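Local coordinates for protein Protease/Reverse transcriptase/ribonuclease H (Eastern chimpanzee simian foamy virus, PDB 7KSF) that probably cleaves viral polyprotein as an aspartyl protease and copies the viral RNA genome into DNA, with RNase H activity that degrades the RNA strand of hybrids, at residues 22-27 with 79-85; 153-159 with 216-222; 656-662 with 709-715. The protein carries 1 engineered substitution. Residue numbers count along the deposited sequence, not the author numbering.

How the interactions relate
The three contacts come in series along the single chain. Interaction 1 lies in the N-terminal aspartic protease and joins two strands of its curled sheet. Interaction 2 sets the irregular segment 153-159, which falls between helices 117-129 and 171-184, against the short helix 215-218 of the reverse transcriptase. Interaction 3 pairs two strands of the five-stranded sheet of the RNase H. They share no strand, helix or sheet. Their centres are about 39 Å (1 to 2), 54 Å (2 to 3) and 59 Å (1 to 3) apart, and interaction 3 lies across the chain's centre from the other two. The distances fit a chain built of domains spread well apart, with none of these contacts touching another.

Interaction 1 of 3, residues 22-27 with 79-85; sequences GATITC and ILLSPTD
Strand 79-81 lies between strand 14-19 and the start of strand 26-29, consistent with the aspartic protease psi-structure; G22 and A23 probably end the family's Asp-Ser/Thr-Gly-Ala signature, whose Asp position is A20 here. Residues 22-25 are loop, extended except for A23 (phi/psi -76°/-6°); the CA atoms of T26 and C27 face those of S82 (4.7 Å) and L80 (5.1 Å). C27 N donates to L80 O (3.0 Å), which also takes a CH...O contact from T26 CA (3.4 Å). The m rotamer of T26 lets OG1 work twice: it accepts from S82 N (2.9 Å) and donates to D85 OD2 (2.6 Å), tying the strand end to residues 83-85, which have helical phi/psi. S82 (chi1 t) donates OG to T24 O (2.9 Å). I79 and L81 make backbone hydrogen bonds to L16, H18 and A20, and T26 to I72. C27 CB packs on L80 CB (3.9 Å), and G22 O rests 3.5 Å from P83 CD.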
ATOM      1  N   GLY A  22     -17.535 -10.678  35.221  1.00104.70           N
ATOM      2  CA  GLY A  22     -17.039 -11.038  36.535  1.00108.31           C
ATOM      3  C   GLY A  22     -18.062 -10.757  37.619  1.00112.79           C
ATOM      4  O   GLY A  22     -18.903  -9.865  37.497  1.00112.57           O
ATOM      5  N   ALA A  23     -17.985 -11.542  38.689  1.00114.49           N
ATOM      6  CA  ALA A  23     -18.910 -11.399  39.805  1.00128.42           C
ATOM      7  C   ALA A  23     -18.592 -10.203  40.693  1.00122.11           C
ATOM      8  O   ALA A  23     -19.365  -9.916  41.612  1.00104.98           O
ATOM      9  CB  ALA A  23     -18.920 -12.677  40.647  1.00122.62           C
ATOM     10  N   THR A  24     -17.482  -9.509  40.445  1.00126.63           N
ATOM     11  CA  THR A  24     -17.136  -8.340  41.237  1.00113.35           C
ATOM     12  C   THR A  24     -18.189  -7.246  41.062  1.00104.47           C
ATOM     13  O   THR A  24     -18.946  -7.218  40.087  1.00103.83           O
ATOM     14  CB  THR A  24     -15.755  -7.817  40.843  1.00102.02           C
ATOM     15  OG1 THR A  24     -15.691  -7.657  39.422  1.00122.97           O
ATOM     16  CG2 THR A  24     -14.670  -8.790  41.291  1.00 99.65           C
ATOM     17  N   ILE A  25     -18.229  -6.334  42.032  1.00 97.01           N
ATOM     18  CA  ILE A  25     -19.264  -5.307  42.085  1.00 95.09           C
ATOM     19  C   ILE A  25     -18.986  -4.220  41.059  1.00 93.83           C
ATOM     20  O   ILE A  25     -17.953  -4.230  40.381  1.00 93.42           O
ATOM     21  CB  ILE A  25     -19.385  -4.713  43.499  1.00 94.45           C
ATOM     22  CG1 ILE A  25     -18.071  -4.054  43.918  1.00 92.92           C
ATOM     23  CG2 ILE A  25     -19.797  -5.786  44.492  1.00 96.04           C
ATOM     24  CD1 ILE A  25     -18.176  -3.263  45.200  1.00101.45           C
ATOM     25  N   THR A  26     -19.910  -3.268  40.952  1.00 92.91           N
ATOM     26  CA  THR A  26     -19.832  -2.250  39.910  1.00 91.39           C
ATOM     27  C   THR A  26     -18.768  -1.215  40.243  1.00 97.71           C
ATOM     28  O   THR A  26     -18.717  -0.689  41.359  1.00 95.35           O
ATOM     29  CB  THR A  26     -21.195  -1.575  39.739  1.00 95.57           C
ATOM     30  OG1 THR A  26     -22.130  -2.515  39.197  1.00119.73           O
ATOM     31  CG2 THR A  26     -21.088  -0.378  38.805  1.00 90.81           C
ATOM     32  N   CYS A  27     -17.909  -0.930  39.269  1.00 96.42           N
ATOM     33  CA  CYS A  27     -16.923   0.134  39.378  1.00 87.19           C
ATOM     34  C   CYS A  27     -17.492   1.434  38.830  1.00 86.26           C
ATOM     35  O   CYS A  27     -18.361   1.436  37.953  1.00 86.26           O
ATOM     36  CB  CYS A  27     -15.642  -0.227  38.627  1.00 86.14           C
ATOM     37  SG  CYS A  27     -14.727  -1.621  39.311  1.00 88.44           S
ATOM     38  N   ILE A  79     -18.155   3.027  33.071  1.00 84.25           N
ATOM     39  CA  ILE A  79     -18.767   2.401  34.236  1.00 84.77           C
ATOM     40  C   ILE A  79     -18.768   0.894  33.989  1.00 85.79           C
ATOM     41  O   ILE A  79     -19.590   0.378  33.228  1.00 86.36           O
ATOM     42  CB  ILE A  79     -20.178   2.928  34.498  1.00 84.56           C
ATOM     43  CG1 ILE A  79     -20.144   4.426  34.795  1.00 84.29           C
ATOM     44  CG2 ILE A  79     -20.817   2.178  35.652  1.00 85.66           C
ATOM     45  CD1 ILE A  79     -21.512   5.031  35.040  1.00 84.66           C
ATOM     46  N   LEU A  80     -17.835   0.191  34.624  1.00 86.01           N
ATOM     47  CA  LEU A  80     -17.827  -1.267  34.586  1.00 86.89           C
ATOM     48  C   LEU A  80     -19.033  -1.774  35.367  1.00 88.38           C
ATOM     49  O   LEU A  80     -19.067  -1.680  36.598  1.00 88.70           O
ATOM     50  CB  LEU A  80     -16.526  -1.810  35.168  1.00 86.16           C
ATOM     51  CG  LEU A  80     -16.296  -3.317  35.037  1.00 86.58           C
ATOM     52  CD1 LEU A  80     -16.154  -3.712  33.576  1.00 86.96           C
ATOM     53  CD2 LEU A  80     -15.074  -3.739  35.834  1.00 85.97           C
ATOM     54  N   LEU A  81     -20.020  -2.306  34.657  1.00 97.71           N
ATOM     55  CA  LEU A  81     -21.324  -2.604  35.234  1.00 97.82           C
ATOM     56  C   LEU A  81     -21.394  -4.073  35.636  1.00 98.50           C
ATOM     57  O   LEU A  81     -21.261  -4.961  34.787  1.00114.11           O
ATOM     58  CB  LEU A  81     -22.433  -2.268  34.240  1.00 91.42           C
ATOM     59  CG  LEU A  81     -23.866  -2.378  34.754  1.00 92.68           C
ATOM     60  CD1 LEU A  81     -24.022  -1.598  36.050  1.00 92.36           C
ATOM     61  CD2 LEU A  81     -24.825  -1.863  33.698  1.00109.87           C
ATOM     62  N   SER A  82     -21.612  -4.320  36.924  1.00 93.78           N
ATOM     63  CA  SER A  82     -21.776  -5.687  37.393  1.00 95.24           C
ATOM     64  C   SER A  82     -23.088  -6.259  36.861  1.00110.26           C
ATOM     65  O   SER A  82     -24.107  -5.562  36.840  1.00 99.72           O
ATOM     66  CB  SER A  82     -21.755  -5.735  38.922  1.00 95.49           C
ATOM     67  OG  SER A  82     -21.793  -7.069  39.395  1.00 97.07           O
ATOM     68  N   PRO A  83     -23.095  -7.522  36.425  1.00114.31           N
ATOM     69  CA  PRO A  83     -24.325  -8.085  35.839  1.00 97.15           C
ATOM     70  C   PRO A  83     -25.445  -8.250  36.841  1.00 97.84           C
ATOM     71  O   PRO A  83     -26.622  -8.236  36.460  1.00 97.75           O
ATOM     72  CB  PRO A  83     -23.854  -9.436  35.294  1.00 98.43           C
ATOM     73  CG  PRO A  83     -22.729  -9.815  36.194  1.00 99.22           C
ATOM     74  CD  PRO A  83     -22.024  -8.525  36.527  1.00112.52           C
ATOM     75  N   THR A  84     -25.110  -8.402  38.123  1.00 98.04           N
ATOM     76  CA  THR A  84     -26.122  -8.646  39.143  1.00 99.12           C
ATOM     77  C   THR A  84     -26.975  -7.410  39.400  1.00 98.38           C
ATOM     78  O   THR A  84     -28.201  -7.505  39.517  1.00 99.15           O
ATOM     79  CB  THR A  84     -25.448  -9.104  40.432  1.00101.41           C
ATOM     80  OG1 THR A  84     -25.102 -10.491  40.321  1.00104.11           O
ATOM     81  CG2 THR A  84     -26.365  -8.889  41.613  1.00103.40           C
ATOM     82  N   ASP A  85     -26.338  -6.238  39.500  1.00106.92           N
ATOM     83  CA  ASP A  85     -27.073  -5.028  39.855  1.00 98.71           C
ATOM     84  C   ASP A  85     -28.155  -4.700  38.836  1.00 97.16           C
ATOM     85  O   ASP A  85     -29.140  -4.035  39.169  1.00 96.78           O
ATOM     86  CB  ASP A  85     -26.106  -3.854  39.992  1.00101.87           C
ATOM     87  CG  ASP A  85     -25.009  -4.122  41.002  1.00 97.08           C
ATOM     88  OD1 ASP A  85     -25.308  -4.717  42.061  1.00 99.50           O
ATOM     89  OD2 ASP A  85     -23.849  -3.738  40.742  1.00107.74           O
TER

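Interaction 2 of 3, residues 153-159 with 216-222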
ATOM      1  N   THR A 153      -0.567  18.937  27.388  1.00 90.06           N
ATOM      2  CA  THR A 153       0.745  19.517  27.632  1.00 98.01           C
ATOM      3  C   THR A 153       0.854  20.867  26.937  1.00104.28           C
ATOM      4  O   THR A 153       0.404  21.033  25.798  1.00106.58           O
ATOM      5  CB  THR A 153       1.855  18.586  27.137  1.00 95.25           C
ATOM      6  OG1 THR A 153       1.691  18.350  25.731  1.00 92.88           O
ATOM      7  CG2 THR A 153       1.803  17.256  27.877  1.00 91.48           C
ATOM      8  N   GLY A 154       1.452  21.831  27.634  1.00102.41           N
ATOM      9  CA  GLY A 154       1.564  23.185  27.130  1.00105.30           C
ATOM     10  C   GLY A 154       0.607  24.119  27.836  1.00107.76           C
ATOM     11  O   GLY A 154      -0.597  23.852  27.899  1.00104.19           O
ATOM     12  N   ASP A 155       1.128  25.224  28.373  1.00112.42           N
ATOM     13  CA  ASP A 155       0.294  26.134  29.150  1.00119.12           C
ATOM     14  C   ASP A 155      -0.503  27.089  28.267  1.00116.41           C
ATOM     15  O   ASP A 155      -1.586  27.530  28.664  1.00111.39           O
ATOM     16  CB  ASP A 155       1.158  26.923  30.137  1.00142.17           C
ATOM     17  CG  ASP A 155       0.332  27.721  31.129  1.00151.52           C
ATOM     18  OD1 ASP A 155      -0.800  27.298  31.443  1.00138.46           O
ATOM     19  OD2 ASP A 155       0.818  28.772  31.599  1.00136.03           O
ATOM     20  N   TYR A 156       0.008  27.413  27.076  1.00119.96           N
ATOM     21  CA  TYR A 156      -0.659  28.357  26.193  1.00120.34           C
ATOM     22  C   TYR A 156      -1.497  27.598  25.178  1.00113.07           C
ATOM     23  O   TYR A 156      -0.930  27.017  24.240  1.00118.24           O
ATOM     24  CB  TYR A 156       0.365  29.242  25.483  1.00130.91           C
ATOM     25  CG  TYR A 156       1.322  29.952  26.417  1.00143.29           C
ATOM     26  CD1 TYR A 156       2.542  29.387  26.753  1.00137.29           C
ATOM     27  CD2 TYR A 156       1.000  31.189  26.962  1.00142.37           C
ATOM     28  CE1 TYR A 156       3.420  30.029  27.605  1.00120.77           C
ATOM     29  CE2 TYR A 156       1.869  31.843  27.817  1.00139.57           C
ATOM     30  CZ  TYR A 156       3.078  31.256  28.135  1.00136.29           C
ATOM     31  OH  TYR A 156       3.946  31.900  28.985  1.00128.67           O
ATOM     32  N   PRO A 157      -2.819  27.577  25.304  1.00102.87           N
ATOM     33  CA  PRO A 157      -3.645  26.781  24.392  1.00115.63           C
ATOM     34  C   PRO A 157      -3.745  27.438  23.026  1.00113.93           C
ATOM     35  O   PRO A 157      -3.515  28.648  22.891  1.00113.87           O
ATOM     36  CB  PRO A 157      -5.008  26.752  25.096  1.00106.49           C
ATOM     37  CG  PRO A 157      -5.043  28.017  25.869  1.00107.20           C
ATOM     38  CD  PRO A 157      -3.630  28.274  26.318  1.00114.06           C
ATOM     39  N   PRO A 158      -4.086  26.675  21.995  1.00 93.87           N
ATOM     40  CA  PRO A 158      -4.224  27.240  20.651  1.00 91.92           C
ATOM     41  C   PRO A 158      -5.574  27.931  20.482  1.00 91.05           C
ATOM     42  O   PRO A 158      -6.435  27.903  21.359  1.00 90.87           O
ATOM     43  CB  PRO A 158      -4.105  26.014  19.748  1.00101.80           C
ATOM     44  CG  PRO A 158      -4.673  24.916  20.569  1.00101.45           C
ATOM     45  CD  PRO A 158      -4.272  25.212  21.994  1.00 92.56           C
ATOM     46  N   ARG A 159      -5.751  28.564  19.297  1.00 88.41           N
ATOM     47  CA  ARG A 159      -6.966  29.322  19.037  1.00 88.01           C
ATOM     48  C   ARG A 159      -7.963  28.503  18.231  1.00 99.93           C
ATOM     49  O   ARG A 159      -7.574  27.785  17.302  1.00101.28           O
ATOM     50  CB  ARG A 159      -6.645  30.620  18.286  1.00103.10           C
ATOM     51  CG  ARG A 159      -5.819  30.443  17.018  1.00 99.26           C
ATOM     52  CD  ARG A 159      -5.591  31.777  16.312  1.00 86.44           C
ATOM     53  NE  ARG A 159      -4.819  32.718  17.121  1.00 95.70           N
ATOM     54  CZ  ARG A 159      -3.506  32.903  17.010  1.00109.94           C
ATOM     55  NH1 ARG A 159      -2.808  32.209  16.119  1.00 95.48           N
ATOM     56  NH2 ARG A 159      -2.888  33.780  17.790  1.00105.08           N
ATOM     57  N   GLU A 216      -2.814  23.055  13.953  1.00 85.15           N
ATOM     58  CA  GLU A 216      -2.910  24.200  14.850  1.00 84.53           C
ATOM     59  C   GLU A 216      -2.696  23.790  16.301  1.00 84.66           C
ATOM     60  O   GLU A 216      -2.127  24.553  17.087  1.00 85.75           O
ATOM     61  CB  GLU A 216      -4.266  24.889  14.683  1.00 85.68           C
ATOM     62  CG  GLU A 216      -4.428  25.585  13.347  1.00106.58           C
ATOM     63  CD  GLU A 216      -3.391  26.670  13.134  1.00108.66           C
ATOM     64  OE1 GLU A 216      -3.031  27.353  14.117  1.00100.05           O
ATOM     65  OE2 GLU A 216      -2.928  26.833  11.985  1.00125.39           O
ATOM     66  N   VAL A 217      -3.150  22.591  16.672  1.00 86.22           N
ATOM     67  CA  VAL A 217      -2.929  22.114  18.031  1.00 85.56           C
ATOM     68  C   VAL A 217      -1.513  21.574  18.194  1.00 85.14           C
ATOM     69  O   VAL A 217      -0.928  21.673  19.278  1.00 86.52           O
ATOM     70  CB  VAL A 217      -3.981  21.054  18.395  1.00106.81           C
ATOM     71  CG1 VAL A 217      -3.910  20.717  19.873  1.00 87.62           C
ATOM     72  CG2 VAL A 217      -5.371  21.537  18.024  1.00 95.36           C
ATOM     73  N   ASN A 218      -0.933  21.012  17.128  1.00 84.55           N
ATOM     74  CA  ASN A 218       0.385  20.397  17.242  1.00 91.02           C
ATOM     75  C   ASN A 218       1.480  21.431  17.481  1.00 96.14           C
ATOM     76  O   ASN A 218       2.475  21.128  18.148  1.00 91.92           O
ATOM     77  CB  ASN A 218       0.680  19.574  15.989  1.00 96.39           C
ATOM     78  CG  ASN A 218      -0.366  18.506  15.732  1.00 82.45           C
ATOM     79  OD1 ASN A 218      -1.072  18.082  16.646  1.00 81.82           O
ATOM     80  ND2 ASN A 218      -0.475  18.072  14.482  1.00 80.70           N
ATOM     81  N   LYS A 219       1.324  22.646  16.944  1.00 95.09           N
ATOM     82  CA  LYS A 219       2.273  23.715  17.237  1.00 88.05           C
ATOM     83  C   LYS A 219       2.260  24.093  18.714  1.00 87.96           C
ATOM     84  O   LYS A 219       3.255  24.627  19.217  1.00101.33           O
ATOM     85  CB  LYS A 219       1.967  24.945  16.381  1.00 86.64           C
ATOM     86  CG  LYS A 219       0.774  25.751  16.874  1.00 86.28           C
ATOM     87  CD  LYS A 219       0.444  26.901  15.935  1.00 85.86           C
ATOM     88  CE  LYS A 219      -0.744  27.700  16.450  1.00 85.89           C
ATOM     89  NZ  LYS A 219      -1.140  28.780  15.505  1.00 86.38           N
ATOM     90  N   THR A 220       1.154  23.825  19.411  1.00 88.26           N
ATOM     91  CA  THR A 220       1.057  24.119  20.836  1.00 89.35           C
ATOM     92  C   THR A 220       1.666  23.002  21.673  1.00 90.56           C
ATOM     93  O   THR A 220       2.493  23.255  22.555  1.00 92.04           O
ATOM     94  CB  THR A 220      -0.406  24.332  21.224  1.00 89.48           C
ATOM     95  OG1 THR A 220      -0.862  25.595  20.722  1.00 90.05           O
ATOM     96  CG2 THR A 220      -0.570  24.295  22.735  1.00 91.50           C
ATOM     97  N   ILE A 221       1.241  21.766  21.392  1.00 90.54           N
ATOM     98  CA  ILE A 221       1.736  20.569  22.135  1.00 92.76           C
ATOM     99  C   ILE A 221       3.219  20.350  21.801  1.00 96.67           C
ATOM    100  O   ILE A 221       3.534  20.180  20.608  1.00 98.43           O
ATOM    101  CB  ILE A 221       0.887  19.325  21.800  1.00 90.99           C
ATOM    102  CG1 ILE A 221      -0.390  19.267  22.642  1.00 89.10           C
ATOM    103  CG2 ILE A 221       1.714  18.055  21.936  1.00 92.19           C
ATOM    104  CD1 ILE A 221      -1.317  20.438  22.430  1.00 87.46           C
ATOM    105  N   PRO A 222       4.132  20.350  22.798  1.00104.28           N
ATOM    106  CA  PRO A 222       5.559  20.139  22.543  1.00116.24           C
ATOM    107  C   PRO A 222       5.877  18.644  22.394  1.00112.08           C
ATOM    108  O   PRO A 222       5.112  17.834  22.887  1.00106.00           O
ATOM    109  CB  PRO A 222       6.208  20.690  23.820  1.00119.42           C
ATOM    110  CG  PRO A 222       5.188  20.397  24.898  1.00101.75           C
ATOM    111  CD  PRO A 222       3.845  20.560  24.220  1.00 98.41           C
TER
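The methyl of T220 closes against the backbone of 153-159: chi1 m puts CG2 3.1 Å from Y156 O and OG1 3.4 Å from P158 CB. P158, ring C-gamma endo, directs its CB at the short helix and sits over E216 and V217, with CB 3.6 Å from E216 O and CG 4.3 Å from V217 CG2. Y156 (m, chi2 92°) carries its ring away from the partner, so its carbonyl rather than its side chain makes the contact. At the other end T153, chi1 p, brings OG1 to 3.4 Å from P222 CD and 3.8 Å from I221 CG2. No hydrogen bond crosses between the segments. G154 adopts phi 106° and psi 127°, backbone angles that call for glycine, and a CB there would also crowd T220 O. In the reverse transcriptase fold this is probably part of the fingers, where the helical start of 216-222 follows strand 208-212. V217 O accepts from both T220 N and I221 N (3.0 Å each). K219, p at chi1 and then fully extended, reaches back with NZ to E216 OE1 (2.7 Å), a salt bridge. R159, p at chi1 and chi3, swings its guanidinium near that pair, leaving NH1 3.9 Å from K219 NZ, two like charges side by side. I221 turns to L285 and N286, while N218 ND2 bonds to G283 O.

Interaction 3 of 3, residues 656-662 with 709-715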
ATOM      1  N   ILE A 656      -8.401 -15.506 -13.160  1.00121.18           N
ATOM      2  CA  ILE A 656      -7.530 -16.215 -12.230  1.00126.06           C
ATOM      3  C   ILE A 656      -6.520 -15.229 -11.655  1.00130.64           C
ATOM      4  O   ILE A 656      -5.528 -14.899 -12.322  1.00130.69           O
ATOM      5  CB  ILE A 656      -6.829 -17.397 -12.916  1.00123.34           C
ATOM      6  CG1 ILE A 656      -7.859 -18.331 -13.559  1.00123.36           C
ATOM      7  CG2 ILE A 656      -5.953 -18.144 -11.924  1.00127.77           C
ATOM      8  CD1 ILE A 656      -8.871 -18.899 -12.584  1.00120.35           C
ATOM      9  N   PRO A 657      -6.726 -14.732 -10.435  1.00132.35           N
ATOM     10  CA  PRO A 657      -5.758 -13.799  -9.842  1.00135.11           C
ATOM     11  C   PRO A 657      -4.479 -14.492  -9.395  1.00147.97           C
ATOM     12  O   PRO A 657      -4.402 -14.995  -8.270  1.00130.57           O
ATOM     13  CB  PRO A 657      -6.522 -13.209  -8.650  1.00127.26           C
ATOM     14  CG  PRO A 657      -7.493 -14.283  -8.273  1.00124.65           C
ATOM     15  CD  PRO A 657      -7.889 -14.957  -9.558  1.00125.19           C
ATOM     16  N   GLY A 658      -3.474 -14.522 -10.267  1.00159.34           N
ATOM     17  CA  GLY A 658      -2.217 -15.160  -9.951  1.00144.98           C
ATOM     18  C   GLY A 658      -1.246 -15.161 -11.115  1.00138.27           C
ATOM     19  O   GLY A 658      -1.537 -14.653 -12.203  1.00137.85           O
ATOM     20  N   PRO A 659      -0.061 -15.733 -10.902  1.00139.84           N
ATOM     21  CA  PRO A 659       0.960 -15.757 -11.965  1.00148.37           C
ATOM     22  C   PRO A 659       0.602 -16.765 -13.049  1.00143.56           C
ATOM     23  O   PRO A 659       0.380 -17.945 -12.770  1.00143.59           O
ATOM     24  CB  PRO A 659       2.238 -16.157 -11.218  1.00151.32           C
ATOM     25  CG  PRO A 659       1.744 -16.952 -10.054  1.00147.90           C
ATOM     26  CD  PRO A 659       0.437 -16.323  -9.647  1.00140.25           C
ATOM     27  N   VAL A 660       0.556 -16.292 -14.293  1.00142.17           N
ATOM     28  CA  VAL A 660       0.240 -17.127 -15.441  1.00142.59           C
ATOM     29  C   VAL A 660       1.276 -16.882 -16.529  1.00145.66           C
ATOM     30  O   VAL A 660       2.020 -15.899 -16.506  1.00149.49           O
ATOM     31  CB  VAL A 660      -1.182 -16.864 -15.982  1.00140.24           C
ATOM     32  CG1 VAL A 660      -2.224 -17.361 -14.991  1.00141.73           C
ATOM     33  CG2 VAL A 660      -1.373 -15.384 -16.262  1.00146.36           C
ATOM     34  N   LEU A 661       1.314 -17.799 -17.494  1.00143.90           N
ATOM     35  CA  LEU A 661       2.289 -17.755 -18.574  1.00144.58           C
ATOM     36  C   LEU A 661       1.631 -18.208 -19.867  1.00142.63           C
ATOM     37  O   LEU A 661       1.057 -19.298 -19.926  1.00144.68           O
ATOM     38  CB  LEU A 661       3.503 -18.638 -18.255  1.00151.05           C
ATOM     39  CG  LEU A 661       4.539 -18.843 -19.360  1.00154.07           C
ATOM     40  CD1 LEU A 661       5.117 -17.516 -19.820  1.00147.60           C
ATOM     41  CD2 LEU A 661       5.644 -19.774 -18.881  1.00158.18           C
ATOM     42  N   VAL A 662       1.714 -17.369 -20.898  1.00142.75           N
ATOM     43  CA  VAL A 662       1.162 -17.676 -22.212  1.00142.04           C
ATOM     44  C   VAL A 662       2.316 -17.958 -23.164  1.00157.35           C
ATOM     45  O   VAL A 662       3.380 -17.336 -23.078  1.00170.40           O
ATOM     46  CB  VAL A 662       0.274 -16.528 -22.740  1.00144.61           C
ATOM     47  CG1 VAL A 662      -0.469 -16.956 -23.997  1.00148.21           C
ATOM     48  CG2 VAL A 662      -0.702 -16.074 -21.668  1.00143.40           C
ATOM     49  N   LYS A 709      -4.000  -6.520 -15.740  1.00127.96           N
ATOM     50  CA  LYS A 709      -3.279  -7.530 -14.968  1.00127.64           C
ATOM     51  C   LYS A 709      -1.910  -7.741 -15.601  1.00129.22           C
ATOM     52  O   LYS A 709      -1.798  -8.390 -16.653  1.00129.02           O
ATOM     53  CB  LYS A 709      -4.063  -8.838 -14.900  1.00129.46           C
ATOM     54  CG  LYS A 709      -3.343  -9.948 -14.155  1.00128.59           C
ATOM     55  CD  LYS A 709      -4.151 -11.235 -14.139  1.00127.53           C
ATOM     56  CE  LYS A 709      -3.423 -12.330 -13.374  1.00130.17           C
ATOM     57  NZ  LYS A 709      -3.158 -11.926 -11.965  1.00131.02           N
ATOM     58  N   PRO A 710      -0.850  -7.199 -14.997  1.00131.50           N
ATOM     59  CA  PRO A 710       0.501  -7.397 -15.532  1.00135.36           C
ATOM     60  C   PRO A 710       1.128  -8.726 -15.149  1.00134.78           C
ATOM     61  O   PRO A 710       2.282  -8.974 -15.519  1.00136.06           O
ATOM     62  CB  PRO A 710       1.282  -6.236 -14.907  1.00163.79           C
ATOM     63  CG  PRO A 710       0.593  -6.006 -13.597  1.00156.94           C
ATOM     64  CD  PRO A 710      -0.866  -6.314 -13.819  1.00140.80           C
ATOM     65  N   ASP A 711       0.405  -9.577 -14.424  1.00136.60           N
ATOM     66  CA  ASP A 711       0.956 -10.817 -13.892  1.00138.00           C
ATOM     67  C   ASP A 711       1.139 -11.846 -15.001  1.00136.49           C
ATOM     68  O   ASP A 711       1.517 -12.994 -14.739  1.00138.11           O
ATOM     69  CB  ASP A 711       0.040 -11.363 -12.797  1.00139.94           C
ATOM     70  CG  ASP A 711       0.780 -12.219 -11.785  1.00148.67           C
ATOM     71  OD1 ASP A 711       1.927 -12.624 -12.065  1.00153.45           O
ATOM     72  OD2 ASP A 711       0.216 -12.485 -10.704  1.00148.15           O
ATOM     73  N   ILE A 712       0.883 -11.440 -16.238  1.00138.64           N
ATOM     74  CA  ILE A 712       0.932 -12.321 -17.396  1.00137.88           C
ATOM     75  C   ILE A 712       2.294 -12.179 -18.056  1.00148.79           C
ATOM     76  O   ILE A 712       2.665 -11.086 -18.502  1.00154.70           O
ATOM     77  CB  ILE A 712      -0.198 -11.995 -18.386  1.00135.92           C
ATOM     78  CG1 ILE A 712      -1.545 -11.964 -17.660  1.00133.24           C
ATOM     79  CG2 ILE A 712      -0.216 -13.005 -19.516  1.00148.42           C
ATOM     80  CD1 ILE A 712      -2.701 -11.542 -18.538  1.00142.63           C
ATOM     81  N   THR A 713       3.035 -13.281 -18.122  1.00155.01           N
ATOM     82  CA  THR A 713       4.305 -13.348 -18.826  1.00162.24           C
ATOM     83  C   THR A 713       4.124 -14.112 -20.130  1.00162.11           C
ATOM     84  O   THR A 713       3.206 -14.922 -20.277  1.00158.37           O
ATOM     85  CB  THR A 713       5.380 -14.024 -17.965  1.00157.44           C
ATOM     86  OG1 THR A 713       4.889 -15.284 -17.495  1.00169.64           O
ATOM     87  CG2 THR A 713       5.733 -13.146 -16.775  1.00146.75           C
ATOM     88  N   ILE A 714       5.011 -13.841 -21.083  1.00162.21           N
ATOM     89  CA  ILE A 714       4.913 -14.388 -22.433  1.00167.79           C
ATOM     90  C   ILE A 714       6.278 -14.915 -22.847  1.00175.00           C
ATOM     91  O   ILE A 714       7.263 -14.167 -22.855  1.00177.80           O
ATOM     92  CB  ILE A 714       4.412 -13.338 -23.436  1.00158.25           C
ATOM     93  CG1 ILE A 714       2.945 -12.998 -23.160  1.00149.27           C
ATOM     94  CG2 ILE A 714       4.599 -13.833 -24.863  1.00149.02           C
ATOM     95  CD1 ILE A 714       2.359 -11.989 -24.115  1.00149.70           C
ATOM     96  N   GLN A 715       6.332 -16.201 -23.192  1.00165.08           N
ATOM     97  CA  GLN A 715       7.523 -16.865 -23.696  1.00154.15           C
ATOM     98  C   GLN A 715       7.362 -17.163 -25.187  1.00148.66           C
ATOM     99  O   GLN A 715       6.416 -16.702 -25.838  1.00146.87           O
ATOM    100  CB  GLN A 715       7.798 -18.147 -22.905  1.00149.70           C
ATOM    101  CG  GLN A 715       8.384 -17.936 -21.525  1.00151.34           C
ATOM    102  CD  GLN A 715       8.790 -19.239 -20.869  1.00150.39           C
ATOM    103  OE1 GLN A 715       8.658 -20.312 -21.459  1.00147.54           O
ATOM    104  NE2 GLN A 715       9.291 -19.156 -19.641  1.00160.25           N
TER
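L661, in the t,p rotamer, lays its CD1 over the neighbouring strand, 3.2 Å from T713 OG1 and 3.7 Å from Q715 CG. The two strands run parallel, their axes 4.7 Å apart at closest approach and 34° apart in direction, with V660, L661 and V662 paired to I712, T713 and I714. The parallel ladder rests on T713 N to V660 O (3.2 Å), V662 N to T713 O (2.9 Å) and Q715 N to V662 O (3.2 Å), while V660 N to D711 O is weak at 3.5 Å. V660, V662, I712 and I714 share one face, where V660 CG2 meets I712 CG1 (3.7 Å) and V662 CG2 meets I712 CG2 (3.8 Å). Before the strands, K709 curls round (chi4 p) to give G658 O a weak hydrogen bond from NZ (3.2 Å). This is the joint between the fourth and fifth strands of the RNase H fold, order 3-2-1-4-5, linked through helices 667-683 and 694-708. V660 and V662 pack under helix 638-654 and I714 against helix 667-683, while L661 bonds through its backbone to strand 590-597, and the V662 side chain meets F592 and T594 of that strand.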